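PDB 4RU4: tail spike protein gp49, which probably cleaves the O-specific polysaccharide of Pseudomonas as a lyase of the phage tailspike, degrading the host envelope during virus entry. Local coordinates for residues I150-D155 with G193-I198; P231-V236 with A254-S259; S494-A499 with F536-P541; T551-A556 with S587-Q592. All blocks are in the same frame, centred on the assembly; numbering follows the deposited sequence. Where two conformers were deposited one is given.

All four contacts are partly buried; contacts 1 and 3 include exposed residues, whereas contacts 2 and 4 have none among those that touch. Contact 2 belongs to the parallel beta-helix: neighbouring coils pair in register, an apolar row faces inward and charged groups face a second subunit. Contact 1, in the N-terminal Ig-like region, is the fraying end of an antiparallel pair, apolar on one side and wet at the loop. Contact 3 starts at the edge strand of a parallel sheet and leaves it for the C-terminal Ig-like region through tyrosines and leucine. Contact 4 is largely polar, with one arginine doing much of the work. Contacts 3 and 4 both touch the third subunit.

Contact 1: I150-D155 with G193-I198; sequences IYNPTD and GATVAI
Ile150 and Tyr151 pair with Ile198 and Ala197 at the end of an antiparallel ladder in the N-terminal Ig-like region of the tailspike, where strands 147-151 and 197-202 run side by side before the strands part. The backbone bonds belong to one hydrogen-bonded pair, Tyr151 with Ala197. Tyr151 N donates to Ala197 O at 2.9 Å, and Ala197 N returns the bond to Tyr151 O at 2.8 Å. The same Tyr151 O also receives a CA-H...O contact from Val196 CA, a step beyond the regular pairing.

The apolar part gathers around Ile150 CG2. A chi1 of -59° puts CG1 beside the backbone N and anti to the carbonyl carbon, which leaves the branch methyl CG2 anti to N. There Ile150 CG2 meets Val196 CG1 at 3.8 Å and Ile198 CD1 at 3.9 Å. The two isoleucines lie side by side and point the same way, while Val196 comes in at a slant. Leu121 packs against Ile198 and Tyr191 against Val196.

Past the ladder the polar contacts take over. Asn152 forms an Asx turn: its OD1 accepts from Thr154 N at 2.8 Å, which fixes the amide against its own loop. Thr195 OG1 is bonded to Asp192 O in the other loop, just before its segment. Pro153 CD rests against Thr195 O at 3.3 Å, and a water joins the two sides, donating to Thr195 O at 2.8 Å and lying 3.0 Å from Thr154 OG1.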
loop_
_atom_site.group_PDB
_atom_site.type_symbol
_atom_site.label_atom_id
_atom_site.label_comp_id
_atom_site.label_asym_id
_atom_site.label_seq_id
_atom_site.Cartn_x
_atom_site.Cartn_y
_atom_site.Cartn_z
ATOM N N ILE B 150 24.108 2.620 -20.137
ATOM C CA ILE B 150 24.833 3.839 -20.466
ATOM C C ILE B 150 25.628 4.205 -19.221
ATOM O O ILE B 150 25.055 4.264 -18.128
ATOM C CB ILE B 150 23.837 4.961 -20.775
ATOM C CG1 ILE B 150 22.938 4.544 -21.958
ATOM C CG2 ILE B 150 24.568 6.308 -20.994
ATOM C CD1 ILE B 150 21.794 5.525 -22.261
ATOM N N TYR B 151 26.936 4.440 -19.367
ATOM C CA TYR B 151 27.796 4.705 -18.208
ATOM C C TYR B 151 28.682 5.914 -18.420
ATOM O O TYR B 151 29.350 6.026 -19.447
ATOM C CB TYR B 151 28.680 3.489 -17.938
ATOM C CG TYR B 151 29.769 3.691 -16.905
ATOM C CD1 TYR B 151 29.449 3.982 -15.578
ATOM C CD2 TYR B 151 31.115 3.535 -17.246
ATOM C CE1 TYR B 151 30.436 4.165 -14.625
ATOM C CE2 TYR B 151 32.122 3.697 -16.291
ATOM C CZ TYR B 151 31.775 4.006 -14.989
ATOM O OH TYR B 151 32.743 4.173 -14.040
ATOM N N ASN B 152 28.697 6.802 -17.437
ATOM C CA ASN B 152 29.598 7.950 -17.448
ATOM C C ASN B 152 30.751 7.713 -16.466
ATOM O O ASN B 152 30.542 7.731 -15.256
ATOM C CB ASN B 152 28.824 9.210 -17.073
ATOM C CG ASN B 152 29.666 10.474 -17.223
ATOM O OD1 ASN B 152 30.891 10.413 -17.180
ATOM N ND2 ASN B 152 29.007 11.619 -17.401
ATOM N N PRO B 153 31.977 7.495 -16.976
ATOM C CA PRO B 153 33.090 7.204 -16.068
ATOM C C PRO B 153 33.526 8.419 -15.258
ATOM O O PRO B 153 34.373 8.251 -14.383
ATOM C CB PRO B 153 34.248 6.807 -17.012
ATOM C CG PRO B 153 33.661 6.726 -18.390
ATOM C CD PRO B 153 32.394 7.537 -18.387
ATOM N N THR B 154 32.998 9.611 -15.537
ATOM C CA THR B 154 33.440 10.791 -14.784
ATOM C C THR B 154 32.999 10.712 -13.325
ATOM O O THR B 154 31.821 10.473 -13.046
ATOM C CB THR B 154 32.899 12.073 -15.404
ATOM O OG1 THR B 154 33.460 12.220 -16.707
ATOM C CG2 THR B 154 33.251 13.299 -14.554
ATOM N N ASP B 155 33.943 10.876 -12.399
ATOM C CA ASP B 155 33.606 10.862 -10.978
ATOM C C ASP B 155 32.475 11.828 -10.636
ATOM O O ASP B 155 32.451 12.963 -11.107
ATOM C CB ASP B 155 34.808 11.221 -10.102
ATOM C CG ASP B 155 35.905 10.169 -10.143
ATOM O OD1 ASP B 155 35.670 9.059 -10.659
ATOM O OD2 ASP B 155 37.012 10.471 -9.653
ATOM N N GLY B 193 27.046 12.678 -25.492
ATOM C CA GLY B 193 27.499 11.483 -26.173
ATOM C C GLY B 193 28.997 11.295 -26.025
ATOM O O GLY B 193 29.497 10.167 -26.043
ATOM N N ALA B 194 29.714 12.404 -25.865
ATOM C CA ALA B 194 31.164 12.349 -25.769
ATOM C C ALA B 194 31.648 11.908 -24.401
ATOM O O ALA B 194 32.851 11.717 -24.200
ATOM C CB ALA B 194 31.777 13.707 -26.128
ATOM N N THR B 195 30.736 11.764 -23.450
ATOM C CA THR B 195 31.150 11.432 -22.088
ATOM C C THR B 195 30.719 10.049 -21.581
ATOM O O THR B 195 31.029 9.693 -20.433
ATOM C CB THR B 195 30.588 12.443 -21.108
ATOM O OG1 THR B 195 29.159 12.332 -21.117
ATOM C CG2 THR B 195 30.971 13.837 -21.523
ATOM N N VAL B 196 30.002 9.274 -22.395
ATOM C CA VAL B 196 29.492 7.985 -21.912
ATOM C C VAL B 196 30.043 6.811 -22.723
ATOM O O VAL B 196 30.350 6.954 -23.913
ATOM C CB VAL B 196 27.932 7.937 -21.869
ATOM C CG1 VAL B 196 27.386 8.768 -20.693
ATOM C CG2 VAL B 196 27.319 8.446 -23.178
ATOM N N ALA B 197 30.195 5.669 -22.057
ATOM C CA ALA B 197 30.522 4.410 -22.705
ATOM C C ALA B 197 29.313 3.502 -22.510
ATOM O O ALA B 197 28.701 3.505 -21.439
ATOM C CB ALA B 197 31.741 3.774 -22.050
ATOM N N ILE B 198 28.981 2.735 -23.545
ATOM C CA ILE B 198 27.770 1.921 -23.560
ATOM C C ILE B 198 28.184 0.444 -23.552
ATOM O O ILE B 198 29.149 0.054 -24.218
ATOM C CB ILE B 198 26.898 2.206 -24.832
ATOM C CG1 ILE B 198 26.924 3.695 -25.204
ATOM C CG2 ILE B 198 25.437 1.690 -24.654
ATOM C CD1 ILE B 198 26.471 4.667 -24.035
HETATM O O HOH W 1 33.280 10.853 -19.320
#

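Contact 2: P231-V236 with A254-S259; sequences PRVDDV and AKITNS. With EDO (1,2-ethanediol), chain S.
Arg232, Val233 and Asp234 stack on Lys255, Ile256 and Thr257 as matching rungs on neighbouring coils of a pectate-lyase-like beta-helix. The strands run parallel, 5° apart. Val233 bonds through both its N and its O, to Lys255 O and Thr257 N, each at 2.9 Å. Lys255 N and Arg232 NH1 reach Pro231 O from opposite faces of its plane.

Arg232 and Lys255 lie side by side. The arginine bends at chi2 (-68°), and its guanidinium carries Lys255 CD over the centre of one face, 4.0 Å above the plane. Arg232 NH2 and Lys255 NZ are like charges only 3.7 Å apart, but Asp253 forms a salt bridge with each, which probably offsets the repulsion.

Inside the coil Val233 CG1 meets Ile256 CD1 at 3.8 Å, an aliphatic stack of the kind that lines the beta-helix interior, with Phe248 of strand 247-249 against both residues. On the side of Arg232 and Lys255, Asp234 OD1 takes two bonds: Thr257 OG1 on its anti side at 2.7 Å, and Asn258 ND2 nearly along the C-O bond at 2.6 Å. Where the strands turn, Ser259 OG donates to Thr257 O and accepts a nearly straight bond from Val236 N at 3.2 Å. A 1,2-ethanediol, probably from crystallisation, donates O2 to Asp235 OD1, in one of that residue's two conformers, and O1 to Asn258 O. Asn285 of the second subunit packs on Lys255 and Thr257.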
loop_
_atom_site.group_PDB
_atom_site.type_symbol
_atom_site.label_atom_id
_atom_site.label_comp_id
_atom_site.label_asym_id
_atom_site.label_seq_id
_atom_site.Cartn_x
_atom_site.Cartn_y
_atom_site.Cartn_z
ATOM N N PRO B 231 18.183 -11.912 -12.481
ATOM C CA PRO B 231 18.471 -13.051 -11.600
ATOM C C PRO B 231 17.371 -13.203 -10.560
ATOM O O PRO B 231 16.681 -12.232 -10.213
ATOM C CB PRO B 231 19.793 -12.660 -10.934
ATOM C CG PRO B 231 19.748 -11.135 -10.893
ATOM C CD PRO B 231 19.008 -10.728 -12.168
ATOM N N ARG B 232 17.221 -14.428 -10.053
ATOM C CA ARG B 232 16.148 -14.766 -9.124
ATOM C C ARG B 232 16.721 -15.459 -7.906
ATOM O O ARG B 232 17.520 -16.399 -8.039
ATOM C CB ARG B 232 15.155 -15.702 -9.826
ATOM C CG ARG B 232 14.398 -15.036 -10.987
ATOM C CD ARG B 232 13.458 -13.991 -10.430
ATOM N NE ARG B 232 12.685 -13.254 -11.433
ATOM C CZ ARG B 232 13.039 -12.065 -11.929
ATOM N NH1 ARG B 232 14.198 -11.507 -11.560
ATOM N NH2 ARG B 232 12.251 -11.456 -12.824
ATOM N N VAL B 233 16.371 -14.980 -6.713
ATOM C CA VAL B 233 16.735 -15.671 -5.458
ATOM C C VAL B 233 15.431 -15.839 -4.683
ATOM O O VAL B 233 14.706 -14.854 -4.464
ATOM C CB VAL B 233 17.740 -14.854 -4.619
ATOM C CG1 VAL B 233 18.072 -15.585 -3.291
ATOM C CG2 VAL B 233 19.026 -14.577 -5.419
ATOM N N ASP B 234 15.083 -17.070 -4.309
ATOM C CA ASP B 234 13.770 -17.299 -3.713
ATOM C C ASP B 234 13.882 -18.373 -2.644
ATOM O O ASP B 234 14.613 -19.355 -2.824
ATOM C CB ASP B 234 12.764 -17.729 -4.787
ATOM C CG ASP B 234 11.387 -18.028 -4.210
ATOM O OD1 ASP B 234 10.818 -17.160 -3.508
ATOM O OD2 ASP B 234 10.885 -19.150 -4.430
ATOM N N ASP B 235 13.209 -18.150 -1.522
ATOM C CA ASP B 235 13.107 -19.165 -0.484
ATOM C C ASP B 235 14.506 -19.573 0.014
ATOM O O ASP B 235 14.773 -20.748 0.218
ATOM C CB ASP B 235 12.323 -20.363 -1.067
ATOM C CG ASP B 235 11.978 -21.413 -0.036
ATOM O OD1 ASP B 235 11.775 -21.046 1.143
ATOM O OD2 ASP B 235 11.902 -22.613 -0.419
ATOM N N VAL B 236 15.409 -18.612 0.210
ATOM C CA VAL B 236 16.721 -18.965 0.741
ATOM C C VAL B 236 16.880 -18.496 2.174
ATOM O O VAL B 236 16.248 -17.524 2.605
ATOM C CB VAL B 236 17.936 -18.476 -0.105
ATOM C CG1 VAL B 236 17.828 -18.958 -1.566
ATOM C CG2 VAL B 236 18.104 -16.966 -0.006
ATOM N N ALA B 254 16.865 -7.620 -10.612
ATOM C CA ALA B 254 17.186 -8.637 -9.615
ATOM C C ALA B 254 16.017 -8.730 -8.642
ATOM O O ALA B 254 15.567 -7.712 -8.124
ATOM C CB ALA B 254 18.448 -8.261 -8.866
ATOM N N LYS B 255 15.529 -9.944 -8.375
ATOM C CA LYS B 255 14.479 -10.097 -7.367
ATOM C C LYS B 255 14.878 -11.132 -6.319
ATOM O O LYS B 255 15.218 -12.266 -6.669
ATOM C CB LYS B 255 13.155 -10.497 -8.013
ATOM C CG LYS B 255 12.483 -9.369 -8.818
ATOM C CD LYS B 255 11.071 -9.755 -9.264
ATOM C CE LYS B 255 10.359 -8.558 -9.870
ATOM N NZ LYS B 255 10.156 -8.739 -11.312
ATOM N N ILE B 256 14.819 -10.747 -5.044
ATOM C CA ILE B 256 14.942 -11.721 -3.963
ATOM C C ILE B 256 13.615 -11.769 -3.221
ATOM O O ILE B 256 13.089 -10.723 -2.812
ATOM C CB ILE B 256 16.081 -11.429 -3.000
ATOM C CG1 ILE B 256 16.066 -12.446 -1.836
ATOM C CG2 ILE B 256 16.016 -9.984 -2.429
ATOM C CD1 ILE B 256 17.419 -12.537 -1.122
ATOM N N THR B 257 13.070 -12.973 -3.054
ATOM C CA THR B 257 11.711 -13.118 -2.496
ATOM C C THR B 257 11.669 -14.207 -1.411
ATOM O O THR B 257 12.428 -15.188 -1.468
ATOM C CB THR B 257 10.704 -13.504 -3.601
ATOM O OG1 THR B 257 11.234 -14.619 -4.350
ATOM C CG2 THR B 257 10.474 -12.316 -4.560
ATOM N N ASN B 258 10.766 -14.053 -0.441
ATOM C CA ASN B 258 10.485 -15.155 0.505
ATOM C C ASN B 258 11.728 -15.714 1.236
ATOM O O ASN B 258 11.812 -16.919 1.538
ATOM C CB ASN B 258 9.769 -16.272 -0.252
ATOM C CG ASN B 258 8.668 -15.734 -1.175
ATOM O OD1 ASN B 258 7.839 -14.934 -0.744
ATOM N ND2 ASN B 258 8.676 -16.150 -2.457
ATOM N N SER B 259 12.684 -14.838 1.540
ATOM C CA SER B 259 13.982 -15.275 2.055
ATOM C C SER B 259 14.267 -14.717 3.448
ATOM O O SER B 259 13.743 -13.670 3.818
ATOM C CB SER B 259 15.103 -14.897 1.065
ATOM O OG SER B 259 14.830 -15.520 -0.181
HETATM C C1 EDO S . 13.306 -18.418 4.164
HETATM O O1 EDO S . 11.968 -17.917 4.133
HETATM C C2 EDO S . 13.286 -19.897 4.492
HETATM O O2 EDO S . 12.287 -20.507 3.690
HETATM O O HOH W 2 9.000 -11.232 -12.072
HETATM O O HOH W 3 9.974 -19.247 2.064
#

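Contact 3: S494-A499 with F536-P541; sequences SGITLA and FRYIYP
Leu498 and Ile496 pack against Tyr538 and Tyr540, giving the contact a dense apolar side, while Ser494, Thr497 and Ile539 lie toward its looser margin. The two segments run in nearly the same direction, 10° apart, with a single bridge between Thr497 and Ile539. Ile539 uses both ends of its backbone: its N donates to Ile496 O at 2.9 Å, and its O accepts from Leu498 N at 3.0 Å.

On the tight side, Leu498 touches both tyrosines. Its CG lies 3.8 Å from Tyr538 CB, and its CD1 reaches Tyr540 CD1 at 3.6 Å. Ile496 runs alongside Tyr538; chi1 at 69° swings CG1 between the backbone N and carbonyl carbon, bringing it 3.7 Å from Tyr538 CD1. Tyr540 OH bonds to Pro513 O, while Tyr538 OH has both Arg537 NE, at 3.0 Å, and the C-terminal carboxylate of Val602 of the third subunit.

The other end is more open. Gly495 N bonds to Arg537 O at 2.7 Å, next to exposed Ser494, which is modelled in two conformers. Arg537 is extended from CG to NE, and its NH2 donates to Leu492 O. Across the margin, Thr497 OG1 merely touches Ile539 CD1.

Strand 468-474 flanks Ile496, Thr497 and Ala499, whereas strands 510-522 and 590-600 back Tyr540 and Pro541, placing the contact between the parallel sheet and the C-terminal Ig-like region.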
loop_
_atom_site.group_PDB
_atom_site.type_symbol
_atom_site.label_atom_id
_atom_site.label_comp_id
_atom_site.label_asym_id
_atom_site.label_seq_id
_atom_site.Cartn_x
_atom_site.Cartn_y
_atom_site.Cartn_z
ATOM N N SER B 494 -0.973 22.238 23.627
ATOM C CA SER B 494 -0.903 23.695 23.691
ATOM C C SER B 494 0.517 24.177 24.024
ATOM O O SER B 494 1.284 23.501 24.722
ATOM C CB SER B 494 -1.929 24.255 24.691
ATOM O OG SER B 494 -1.600 23.892 26.019
ATOM N N GLY B 495 0.876 25.336 23.492
ATOM C CA GLY B 495 2.165 25.938 23.798
ATOM C C GLY B 495 3.260 25.679 22.782
ATOM O O GLY B 495 4.310 26.328 22.837
ATOM N N ILE B 496 3.036 24.761 21.846
ATOM C CA ILE B 496 4.082 24.479 20.841
ATOM C C ILE B 496 4.300 25.637 19.849
ATOM O O ILE B 496 3.471 26.531 19.722
ATOM C CB ILE B 496 3.869 23.092 20.126
ATOM C CG1 ILE B 496 2.640 23.051 19.194
ATOM C CG2 ILE B 496 3.759 21.976 21.196
ATOM C CD1 ILE B 496 2.769 23.731 17.794
ATOM N N THR B 497 5.440 25.617 19.180
ATOM C CA THR B 497 5.747 26.560 18.111
ATOM C C THR B 497 5.558 25.830 16.780
ATOM O O THR B 497 6.109 24.760 16.578
ATOM C CB THR B 497 7.200 27.033 18.239
ATOM O OG1 THR B 497 7.339 27.769 19.475
ATOM C CG2 THR B 497 7.602 27.904 17.044
ATOM N N LEU B 498 4.800 26.408 15.864
ATOM C CA LEU B 498 4.538 25.727 14.601
ATOM C C LEU B 498 5.794 25.607 13.748
ATOM O O LEU B 498 6.087 24.544 13.196
ATOM C CB LEU B 498 3.437 26.465 13.814
ATOM C CG LEU B 498 2.057 26.375 14.440
ATOM C CD1 LEU B 498 1.176 27.481 13.904
ATOM C CD2 LEU B 498 1.484 24.988 14.134
ATOM N N ALA B 499 6.526 26.699 13.604
ATOM C CA ALA B 499 7.709 26.649 12.784
ATOM C C ALA B 499 8.709 27.720 13.172
ATOM O O ALA B 499 8.435 28.908 13.046
ATOM C CB ALA B 499 7.319 26.786 11.296
ATOM N N PHE B 536 -2.449 32.496 21.751
ATOM C CA PHE B 536 -2.739 31.409 20.817
ATOM C C PHE B 536 -2.247 30.065 21.359
ATOM O O PHE B 536 -1.169 29.983 21.979
ATOM C CB PHE B 536 -2.056 31.647 19.472
ATOM C CG PHE B 536 -2.394 32.975 18.819
ATOM C CD1 PHE B 536 -3.675 33.517 18.899
ATOM C CD2 PHE B 536 -1.412 33.681 18.127
ATOM C CE1 PHE B 536 -3.971 34.739 18.274
ATOM C CE2 PHE B 536 -1.699 34.892 17.521
ATOM C CZ PHE B 536 -2.979 35.427 17.595
ATOM N N ARG B 537 -3.018 29.013 21.077
ATOM C CA ARG B 537 -2.633 27.663 21.457
ATOM C C ARG B 537 -1.277 27.297 20.862
ATOM O O ARG B 537 -0.500 26.598 21.500
ATOM C CB ARG B 537 -3.676 26.665 20.982
ATOM C CG ARG B 537 -3.405 25.205 21.419
ATOM C CD ARG B 537 -4.445 24.245 20.755
ATOM N NE ARG B 537 -4.126 22.842 21.054
ATOM C CZ ARG B 537 -4.504 22.231 22.170
ATOM N NH1 ARG B 537 -5.231 22.887 23.076
ATOM N NH2 ARG B 537 -4.165 20.971 22.380
ATOM N N TYR B 538 -1.023 27.741 19.623
ATOM C CA TYR B 538 0.268 27.549 18.965
ATOM C C TYR B 538 0.909 28.904 18.651
ATOM O O TYR B 538 0.220 29.866 18.333
ATOM C CB TYR B 538 0.107 26.765 17.645
ATOM C CG TYR B 538 -0.767 25.536 17.796
ATOM C CD1 TYR B 538 -0.632 24.701 18.906
ATOM C CD2 TYR B 538 -1.739 25.225 16.859
ATOM C CE1 TYR B 538 -1.453 23.586 19.072
ATOM C CE2 TYR B 538 -2.572 24.095 17.013
ATOM C CZ TYR B 538 -2.417 23.296 18.123
ATOM O OH TYR B 538 -3.220 22.196 18.297
ATOM N N ILE B 539 2.234 28.959 18.694
ATOM C CA ILE B 539 2.941 30.161 18.299
ATOM C C ILE B 539 3.240 30.124 16.789
ATOM O O ILE B 539 3.832 29.167 16.288
ATOM C CB ILE B 539 4.259 30.292 19.092
ATOM C CG1 ILE B 539 3.962 30.380 20.595
ATOM C CG2 ILE B 539 5.055 31.504 18.602
ATOM C CD1 ILE B 539 5.128 30.006 21.462
ATOM N N TYR B 540 2.835 31.173 16.075
ATOM C CA TYR B 540 3.051 31.283 14.630
ATOM C C TYR B 540 4.466 31.792 14.300
ATOM O O TYR B 540 5.131 32.376 15.157
ATOM C CB TYR B 540 1.991 32.217 14.006
ATOM C CG TYR B 540 0.590 31.650 14.034
ATOM C CD1 TYR B 540 0.146 30.799 13.015
ATOM C CD2 TYR B 540 -0.293 31.961 15.083
ATOM C CE1 TYR B 540 -1.131 30.262 13.034
ATOM C CE2 TYR B 540 -1.583 31.420 15.128
ATOM C CZ TYR B 540 -2.005 30.581 14.077
ATOM O OH TYR B 540 -3.279 30.045 14.095
ATOM N N PRO B 541 4.942 31.559 13.056
ATOM C CA PRO B 541 6.271 32.079 12.691
ATOM C C PRO B 541 6.324 33.596 12.610
ATOM O O PRO B 541 7.407 34.159 12.709
ATOM C CB PRO B 541 6.545 31.473 11.301
ATOM C CG PRO B 541 5.510 30.387 11.106
ATOM C CD PRO B 541 4.334 30.748 11.988
#

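Contact 4: T551-A556 with S587-Q592; sequences TDRSYA and SAVTNQ
Arg553 reaching across to Thr590 makes this a mainly polar loop-to-strand contact in the C-terminal Ig-like region, at the point where strand 545-551 leaves its partner, strand 590-600. Thr551 and Gln592 form the last antiparallel hydrogen-bonded pair: Thr551 N gives to Gln592 O at 2.8 Å, and Gln592 N to Thr551 O at 3.0 Å.

Beyond them the arginine takes over from the backbone. Its CG stands anti to the backbone N (chi1 -179°), and bends at chi2 and chi3 curl the side chain, which crosses Asn591 at about a right angle. The guanidinium grips Thr590 side-on with two nitrogens: Arg553 NE to Thr590 O at 2.8 Å, close to both the carbonyl and guanidinium planes, and Arg553 NH2 to Thr590 OG1 at 2.9 Å, within the guanidinium plane. Val589 CB sits over the centre of one face, 3.7 Å above it. Val589 CG2 also meets Ala556 CB at 3.7 Å, where the loop comes back toward the strand. A water donates to Asp552 O and lies 2.9 Å from Thr590 OG1, linking the two segments. Asn591 OD1 lies against the arginine's CG and is bonded by Lys550 NZ.

Strand 510-522 runs along the strand's other side, its Gln520 touching Thr590 and Gln592, and its Arg518 forming a salt bridge with Asp552. Thr568 of the third subunit bonds to that same aspartate.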
loop_
_atom_site.group_PDB
_atom_site.type_symbol
_atom_site.label_atom_id
_atom_site.label_comp_id
_atom_site.label_asym_id
_atom_site.label_seq_id
_atom_site.Cartn_x
_atom_site.Cartn_y
_atom_site.Cartn_z
ATOM N N THR B 551 -20.558 39.091 17.941
ATOM C CA THR B 551 -21.838 38.400 17.860
ATOM C C THR B 551 -22.677 38.427 19.161
ATOM O O THR B 551 -22.200 38.798 20.256
ATOM C CB THR B 551 -21.686 36.922 17.423
ATOM O OG1 THR B 551 -21.126 36.161 18.497
ATOM C CG2 THR B 551 -20.819 36.796 16.153
ATOM N N ASP B 552 -23.948 38.070 19.012
ATOM C CA ASP B 552 -24.850 37.827 20.139
ATOM C C ASP B 552 -25.180 39.043 21.004
ATOM O O ASP B 552 -25.547 38.931 22.185
ATOM C CB ASP B 552 -24.375 36.613 20.941
ATOM C CG ASP B 552 -24.431 35.345 20.109
ATOM O OD1 ASP B 552 -25.552 34.830 19.925
ATOM O OD2 ASP B 552 -23.381 34.908 19.580
ATOM N N ARG B 553 -25.092 40.205 20.373
ATOM C CA ARG B 553 -25.559 41.450 20.954
ATOM C C ARG B 553 -25.640 42.415 19.769
ATOM O O ARG B 553 -24.861 42.298 18.811
ATOM C CB ARG B 553 -24.555 41.976 21.995
ATOM C CG ARG B 553 -25.005 43.289 22.682
ATOM C CD ARG B 553 -26.225 43.049 23.563
ATOM N NE ARG B 553 -25.902 42.100 24.627
ATOM C CZ ARG B 553 -26.742 41.695 25.574
ATOM N NH1 ARG B 553 -27.986 42.163 25.623
ATOM N NH2 ARG B 553 -26.329 40.826 26.482
ATOM N N SER B 554 -26.587 43.341 19.794
ATOM C CA SER B 554 -26.614 44.350 18.747
ATOM C C SER B 554 -26.134 45.683 19.320
ATOM O O SER B 554 -24.942 45.860 19.483
ATOM C CB SER B 554 -28.007 44.449 18.114
ATOM O OG SER B 554 -28.340 43.225 17.466
ATOM N N TYR B 555 -27.035 46.620 19.618
ATOM C CA TYR B 555 -26.597 47.837 20.309
ATOM C C TYR B 555 -26.255 47.514 21.763
ATOM O O TYR B 555 -27.009 46.821 22.440
ATOM C CB TYR B 555 -27.635 48.978 20.178
ATOM C CG TYR B 555 -27.703 49.491 18.751
ATOM C CD1 TYR B 555 -26.698 50.314 18.238
ATOM C CD2 TYR B 555 -28.740 49.118 17.901
ATOM C CE1 TYR B 555 -26.740 50.766 16.935
ATOM C CE2 TYR B 555 -28.786 49.554 16.595
ATOM C CZ TYR B 555 -27.789 50.365 16.113
ATOM O OH TYR B 555 -27.846 50.774 14.804
ATOM N N ALA B 556 -25.083 47.959 22.215
ATOM C CA ALA B 556 -24.785 47.978 23.636
ATOM C C ALA B 556 -25.248 49.328 24.208
ATOM O O ALA B 556 -24.434 50.219 24.494
ATOM C CB ALA B 556 -23.293 47.748 23.874
ATOM N N SER B 587 -24.692 51.334 28.009
ATOM C CA SER B 587 -25.140 50.151 28.762
ATOM C C SER B 587 -23.982 49.183 29.016
ATOM O O SER B 587 -23.084 49.076 28.192
ATOM C CB SER B 587 -26.205 49.380 27.979
ATOM O OG SER B 587 -27.365 50.169 27.831
ATOM N N ALA B 588 -24.018 48.476 30.145
ATOM C CA ALA B 588 -23.045 47.419 30.426
ATOM C C ALA B 588 -23.663 46.061 30.106
ATOM O O ALA B 588 -24.458 45.537 30.898
ATOM C CB ALA B 588 -22.618 47.479 31.900
ATOM N N VAL B 589 -23.309 45.495 28.947
ATOM C CA VAL B 589 -23.896 44.233 28.470
ATOM C C VAL B 589 -22.860 43.335 27.816
ATOM O O VAL B 589 -21.796 43.794 27.403
ATOM C CB VAL B 589 -25.043 44.456 27.443
ATOM C CG1 VAL B 589 -26.239 45.202 28.102
ATOM C CG2 VAL B 589 -24.550 45.222 26.250
ATOM N N THR B 590 -23.185 42.055 27.692
ATOM C CA THR B 590 -22.244 41.106 27.127
ATOM C C THR B 590 -22.212 41.171 25.603
ATOM O O THR B 590 -23.183 41.554 24.973
ATOM C CB THR B 590 -22.601 39.683 27.539
ATOM O OG1 THR B 590 -23.933 39.393 27.095
ATOM C CG2 THR B 590 -22.540 39.571 29.072
ATOM N N ASN B 591 -21.068 40.803 25.042
ATOM C CA ASN B 591 -20.857 40.692 23.610
ATOM C C ASN B 591 -19.911 39.519 23.425
ATOM O O ASN B 591 -19.058 39.277 24.283
ATOM C CB ASN B 591 -20.166 41.940 23.055
ATOM C CG ASN B 591 -20.881 43.228 23.429
ATOM O OD1 ASN B 591 -21.571 43.835 22.603
ATOM N ND2 ASN B 591 -20.712 43.654 24.684
ATOM N N GLN B 592 -20.035 38.792 22.317
ATOM C CA GLN B 592 -19.090 37.719 22.019
ATOM C C GLN B 592 -18.137 38.170 20.914
ATOM O O GLN B 592 -18.580 38.430 19.785
ATOM C CB GLN B 592 -19.836 36.447 21.566
ATOM C CG GLN B 592 -20.766 35.844 22.601
ATOM C CD GLN B 592 -20.024 35.312 23.827
ATOM O OE1 GLN B 592 -18.838 35.047 23.775
ATOM N NE2 GLN B 592 -20.724 35.167 24.924
HETATM O O HOH W 4 -23.538 38.214 24.428
#